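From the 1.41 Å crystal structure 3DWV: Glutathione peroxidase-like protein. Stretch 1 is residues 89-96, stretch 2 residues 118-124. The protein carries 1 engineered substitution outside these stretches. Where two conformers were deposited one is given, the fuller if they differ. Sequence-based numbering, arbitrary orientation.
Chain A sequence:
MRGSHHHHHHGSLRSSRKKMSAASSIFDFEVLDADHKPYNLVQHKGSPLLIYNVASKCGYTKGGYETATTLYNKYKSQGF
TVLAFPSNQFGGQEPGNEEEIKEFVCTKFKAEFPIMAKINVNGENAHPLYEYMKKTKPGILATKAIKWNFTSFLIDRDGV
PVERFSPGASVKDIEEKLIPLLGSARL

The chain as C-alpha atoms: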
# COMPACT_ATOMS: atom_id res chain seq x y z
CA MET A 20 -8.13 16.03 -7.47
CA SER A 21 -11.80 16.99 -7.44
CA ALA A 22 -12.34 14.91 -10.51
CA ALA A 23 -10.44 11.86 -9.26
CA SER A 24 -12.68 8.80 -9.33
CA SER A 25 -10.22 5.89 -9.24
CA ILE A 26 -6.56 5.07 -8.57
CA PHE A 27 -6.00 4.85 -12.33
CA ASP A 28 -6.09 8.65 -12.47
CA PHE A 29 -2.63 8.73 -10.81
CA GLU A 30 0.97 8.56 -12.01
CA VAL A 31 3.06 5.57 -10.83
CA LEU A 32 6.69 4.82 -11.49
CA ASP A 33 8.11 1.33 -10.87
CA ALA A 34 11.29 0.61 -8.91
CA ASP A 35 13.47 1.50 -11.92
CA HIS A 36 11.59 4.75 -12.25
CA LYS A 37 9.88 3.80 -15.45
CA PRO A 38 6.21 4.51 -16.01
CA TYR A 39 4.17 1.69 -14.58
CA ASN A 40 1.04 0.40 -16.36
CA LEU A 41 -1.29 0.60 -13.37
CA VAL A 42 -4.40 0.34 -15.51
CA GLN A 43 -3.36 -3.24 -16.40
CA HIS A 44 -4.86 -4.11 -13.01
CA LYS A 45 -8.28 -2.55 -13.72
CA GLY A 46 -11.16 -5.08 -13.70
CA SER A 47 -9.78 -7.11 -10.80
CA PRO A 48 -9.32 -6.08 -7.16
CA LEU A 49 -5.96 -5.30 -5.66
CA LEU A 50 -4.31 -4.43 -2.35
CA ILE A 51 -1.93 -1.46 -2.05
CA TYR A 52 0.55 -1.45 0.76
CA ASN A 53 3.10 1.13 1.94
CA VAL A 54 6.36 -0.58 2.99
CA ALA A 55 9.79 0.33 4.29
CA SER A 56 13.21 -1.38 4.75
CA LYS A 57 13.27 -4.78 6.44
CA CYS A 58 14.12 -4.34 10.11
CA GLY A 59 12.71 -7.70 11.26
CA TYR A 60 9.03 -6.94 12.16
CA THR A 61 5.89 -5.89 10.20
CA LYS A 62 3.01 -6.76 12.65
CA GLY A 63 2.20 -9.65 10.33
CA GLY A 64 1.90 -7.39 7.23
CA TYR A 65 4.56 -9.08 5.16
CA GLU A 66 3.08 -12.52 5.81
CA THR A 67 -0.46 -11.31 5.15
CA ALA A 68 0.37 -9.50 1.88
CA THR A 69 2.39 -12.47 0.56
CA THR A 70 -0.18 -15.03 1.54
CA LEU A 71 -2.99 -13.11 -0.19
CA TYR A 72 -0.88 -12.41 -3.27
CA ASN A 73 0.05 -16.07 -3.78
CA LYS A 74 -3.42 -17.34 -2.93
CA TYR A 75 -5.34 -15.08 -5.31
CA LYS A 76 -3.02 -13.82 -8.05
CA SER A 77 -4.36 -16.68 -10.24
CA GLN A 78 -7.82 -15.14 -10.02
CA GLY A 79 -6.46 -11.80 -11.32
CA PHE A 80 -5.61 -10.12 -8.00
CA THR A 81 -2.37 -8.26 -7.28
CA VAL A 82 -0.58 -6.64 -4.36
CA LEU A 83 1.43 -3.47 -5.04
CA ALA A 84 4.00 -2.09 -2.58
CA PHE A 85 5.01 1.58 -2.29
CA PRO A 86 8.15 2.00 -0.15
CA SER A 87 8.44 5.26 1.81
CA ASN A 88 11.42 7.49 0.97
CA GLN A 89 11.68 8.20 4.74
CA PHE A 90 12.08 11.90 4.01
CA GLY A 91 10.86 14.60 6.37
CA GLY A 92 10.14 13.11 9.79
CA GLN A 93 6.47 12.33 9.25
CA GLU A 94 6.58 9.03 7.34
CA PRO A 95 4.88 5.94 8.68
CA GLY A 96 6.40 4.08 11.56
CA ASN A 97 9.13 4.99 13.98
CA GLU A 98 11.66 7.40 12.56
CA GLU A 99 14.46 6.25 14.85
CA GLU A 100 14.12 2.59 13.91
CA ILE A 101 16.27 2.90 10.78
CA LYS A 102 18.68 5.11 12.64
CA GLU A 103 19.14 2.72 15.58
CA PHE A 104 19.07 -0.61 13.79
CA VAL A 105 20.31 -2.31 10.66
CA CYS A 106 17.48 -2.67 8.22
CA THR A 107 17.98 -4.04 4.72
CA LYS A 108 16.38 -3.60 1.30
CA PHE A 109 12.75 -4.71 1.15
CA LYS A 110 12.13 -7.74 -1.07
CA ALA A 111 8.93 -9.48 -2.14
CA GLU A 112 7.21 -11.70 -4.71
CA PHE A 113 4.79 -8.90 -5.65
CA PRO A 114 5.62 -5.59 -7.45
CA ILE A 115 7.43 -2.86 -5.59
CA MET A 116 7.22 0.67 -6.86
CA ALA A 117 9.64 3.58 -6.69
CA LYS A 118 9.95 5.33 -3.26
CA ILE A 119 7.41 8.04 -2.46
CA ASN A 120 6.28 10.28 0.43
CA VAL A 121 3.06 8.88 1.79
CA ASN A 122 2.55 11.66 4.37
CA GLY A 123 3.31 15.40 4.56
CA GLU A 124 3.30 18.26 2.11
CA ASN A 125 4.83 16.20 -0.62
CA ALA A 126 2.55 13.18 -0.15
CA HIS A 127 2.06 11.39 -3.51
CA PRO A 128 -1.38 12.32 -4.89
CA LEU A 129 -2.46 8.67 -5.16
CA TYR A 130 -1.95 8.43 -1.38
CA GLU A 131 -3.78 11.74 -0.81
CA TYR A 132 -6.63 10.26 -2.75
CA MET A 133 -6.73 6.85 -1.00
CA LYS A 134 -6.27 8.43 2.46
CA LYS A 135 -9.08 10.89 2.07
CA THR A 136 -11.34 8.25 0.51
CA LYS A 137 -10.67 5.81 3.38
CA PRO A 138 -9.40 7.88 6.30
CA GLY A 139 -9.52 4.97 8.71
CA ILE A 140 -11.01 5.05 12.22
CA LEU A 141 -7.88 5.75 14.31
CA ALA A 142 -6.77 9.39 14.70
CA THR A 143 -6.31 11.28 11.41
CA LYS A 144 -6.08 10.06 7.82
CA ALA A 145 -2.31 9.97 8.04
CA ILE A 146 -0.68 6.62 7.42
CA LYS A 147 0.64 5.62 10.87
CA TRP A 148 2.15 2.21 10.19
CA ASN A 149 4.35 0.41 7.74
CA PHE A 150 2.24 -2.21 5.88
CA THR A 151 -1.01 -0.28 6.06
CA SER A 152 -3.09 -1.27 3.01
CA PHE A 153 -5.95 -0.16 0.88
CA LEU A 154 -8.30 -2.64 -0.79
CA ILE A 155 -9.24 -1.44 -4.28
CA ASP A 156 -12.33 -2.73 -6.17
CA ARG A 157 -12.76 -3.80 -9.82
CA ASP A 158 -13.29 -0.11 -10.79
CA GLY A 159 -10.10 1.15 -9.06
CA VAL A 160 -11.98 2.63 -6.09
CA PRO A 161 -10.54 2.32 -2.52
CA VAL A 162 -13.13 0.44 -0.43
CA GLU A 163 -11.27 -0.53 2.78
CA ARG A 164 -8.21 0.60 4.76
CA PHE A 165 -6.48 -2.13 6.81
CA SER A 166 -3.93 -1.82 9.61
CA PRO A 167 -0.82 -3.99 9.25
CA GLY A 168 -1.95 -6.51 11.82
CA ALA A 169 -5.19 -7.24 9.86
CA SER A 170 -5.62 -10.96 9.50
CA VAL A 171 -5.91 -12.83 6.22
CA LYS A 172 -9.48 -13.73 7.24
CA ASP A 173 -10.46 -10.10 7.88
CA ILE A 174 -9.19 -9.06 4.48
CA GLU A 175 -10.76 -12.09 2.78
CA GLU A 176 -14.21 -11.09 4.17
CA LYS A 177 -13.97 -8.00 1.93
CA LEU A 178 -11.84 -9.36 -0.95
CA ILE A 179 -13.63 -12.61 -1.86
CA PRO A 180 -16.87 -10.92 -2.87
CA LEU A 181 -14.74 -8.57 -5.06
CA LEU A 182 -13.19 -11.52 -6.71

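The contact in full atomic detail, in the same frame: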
# COMPACT_ATOMS: atom_id res chain seq x y z
N GLN A 89 11.23 7.83 3.40
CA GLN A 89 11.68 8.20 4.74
C GLN A 89 12.07 9.66 4.89
O GLN A 89 12.74 10.05 5.85
CB GLN A 89 12.87 7.35 5.19
CG GLN A 89 12.51 5.87 5.18
CD GLN A 89 11.36 5.47 6.07
OE1 GLN A 89 11.23 6.02 7.17
NE2 GLN A 89 10.53 4.53 5.64
N PHE A 90 11.66 10.50 3.97
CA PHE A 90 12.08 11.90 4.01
C PHE A 90 11.15 12.79 4.82
O PHE A 90 9.95 12.81 4.49
CB PHE A 90 12.10 12.46 2.58
CG PHE A 90 12.63 13.89 2.57
CD1 PHE A 90 13.93 14.15 3.00
CD2 PHE A 90 11.84 14.95 2.17
CE1 PHE A 90 14.42 15.45 3.02
CE2 PHE A 90 12.34 16.25 2.16
CZ PHE A 90 13.64 16.52 2.58
N GLY A 91 11.64 13.51 5.81
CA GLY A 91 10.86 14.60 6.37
C GLY A 91 10.32 14.48 7.77
O GLY A 91 9.78 15.45 8.37
N GLY A 92 10.46 13.30 8.39
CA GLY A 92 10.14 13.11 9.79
C GLY A 92 8.73 12.60 10.03
O GLY A 92 8.43 12.11 11.14
N GLN A 93 7.87 12.65 9.04
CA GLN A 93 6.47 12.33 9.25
C GLN A 93 6.03 11.07 8.54
O GLN A 93 4.80 10.83 8.47
CB GLN A 93 5.63 13.52 8.75
CG GLN A 93 5.53 13.58 7.24
CD GLN A 93 6.85 13.85 6.52
OE1 GLN A 93 7.56 14.77 6.87
NE2 GLN A 93 7.24 13.04 5.53
N GLU A 94 6.98 10.27 8.04
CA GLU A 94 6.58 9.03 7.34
C GLU A 94 6.13 7.95 8.31
O GLU A 94 6.34 8.06 9.54
CB GLU A 94 7.75 8.57 6.46
CG GLU A 94 7.96 9.56 5.29
CD GLU A 94 6.78 9.55 4.33
OE1 GLU A 94 6.56 8.51 3.64
OE2 GLU A 94 6.11 10.61 4.27
N PRO A 95 5.44 6.95 7.80
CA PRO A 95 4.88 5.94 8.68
C PRO A 95 5.98 5.27 9.50
O PRO A 95 7.11 5.21 9.08
CB PRO A 95 4.24 4.91 7.73
CG PRO A 95 3.95 5.71 6.47
CD PRO A 95 5.06 6.70 6.38
N GLY A 96 5.54 4.81 10.67
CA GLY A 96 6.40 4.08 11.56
C GLY A 96 7.27 5.02 12.40
O GLY A 96 7.15 6.27 12.49
N LYS A 118 10.18 4.67 -4.55
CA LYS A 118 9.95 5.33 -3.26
C LYS A 118 9.21 6.63 -3.42
O LYS A 118 9.46 7.38 -4.37
CB LYS A 118 11.28 5.61 -2.54
CG LYS A 118 11.91 4.29 -2.07
CD LYS A 118 13.18 4.44 -1.25
CE LYS A 118 13.30 3.27 -0.26
NZ LYS A 118 14.71 3.02 0.16
N ILE A 119 8.30 6.90 -2.49
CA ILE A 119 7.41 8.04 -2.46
C ILE A 119 7.21 8.58 -1.05
O ILE A 119 7.48 7.85 -0.09
CB ILE A 119 6.02 7.62 -2.98
CG1 ILE A 119 5.32 6.62 -2.05
CG2 ILE A 119 6.08 7.02 -4.37
CD1 ILE A 119 3.83 6.55 -2.35
N ASN A 120 6.73 9.82 -0.90
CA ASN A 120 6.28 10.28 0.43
C ASN A 120 4.83 9.83 0.58
O ASN A 120 4.05 10.00 -0.40
CB ASN A 120 6.35 11.81 0.66
CG ASN A 120 7.70 12.30 1.16
OD1 ASN A 120 8.50 12.87 0.40
ND2 ASN A 120 7.95 12.06 2.46
N VAL A 121 4.48 9.25 1.75
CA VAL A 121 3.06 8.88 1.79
C VAL A 121 2.35 9.86 2.74
O VAL A 121 1.12 9.90 2.65
CB VAL A 121 2.78 7.47 2.22
CG1 VAL A 121 3.31 6.44 1.22
CG2 VAL A 121 3.40 7.17 3.57
N ASN A 122 3.12 10.58 3.56
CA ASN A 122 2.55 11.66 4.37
C ASN A 122 3.23 13.01 4.09
O ASN A 122 4.22 13.09 3.35
CB ASN A 122 2.65 11.33 5.86
CG ASN A 122 1.90 10.08 6.27
OD1 ASN A 122 0.81 9.82 5.77
ND2 ASN A 122 2.47 9.36 7.25
N GLY A 123 2.70 14.10 4.66
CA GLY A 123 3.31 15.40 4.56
C GLY A 123 2.97 16.18 3.31
O GLY A 123 2.17 15.73 2.45
N GLU A 124 3.57 17.36 3.22
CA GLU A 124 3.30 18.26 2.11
C GLU A 124 3.63 17.64 0.76
O GLU A 124 2.98 17.99 -0.25
CB GLU A 124 4.13 19.55 2.26
CG GLU A 124 5.62 19.35 2.08
CD GLU A 124 6.49 20.52 2.52
OE1 GLU A 124 5.94 21.56 2.93
OE2 GLU A 124 7.74 20.35 2.43

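The carboxylate of a single buried glutamate, E94, gathers three of the five hydrogen bonds that join these two loops. Its side chain, folded with chi1, chi2 and chi3 all near -67°, leaves the backbone sideways to stretch 2, yet its end reaches that loop. E94 OE1 accepts from V121 N at 2.9 Å; E94 OE2 accepts from N122 N at 3.1 Å and from N120 ND2 at 3.0 Å. Successive backbone amides and a side-chain amide thus converge on one negatively charged group.

Neither stretch forms regular helix or strand, so no ladder of backbone-to-backbone bonds links them. Their CA atoms lie 7.0 Å apart at F90 CA and N120 CA and 5.7 Å apart at E94 CA and N122 CA. Two asparagines bind carbonyls instead: N120 ND2 donates to F90 O at 2.9 Å, and N122 ND2 to Q93 O at 3.0 Å. N120 ND2 therefore spends its two protons on F90 O and E94 OE2.

Q93 makes the same pair of bonds from within stretch 1, Q93 NE2 lying 2.9 Å from F90 O and 3.0 Å from E94 OE2. The two amide nitrogens, Q93 NE2 and N120 ND2, come within 3.3 Å of each other; both are donors, and they are drawn together by shared acceptors rather than by a bond between them. The Q93 side chain also covers G123, with Q93 CG 3.9 Å from G123 N. A CB on G123 would fall only 3.1 Å from Q93 CD, a tight fit.

Beside this polar cluster, P95 CD packs against V121 CG2 at 3.3 Å, a close apolar contact. The F90 ring meets N120 OD1 at its edge. Together the loops bury 354 Å², counting both sides.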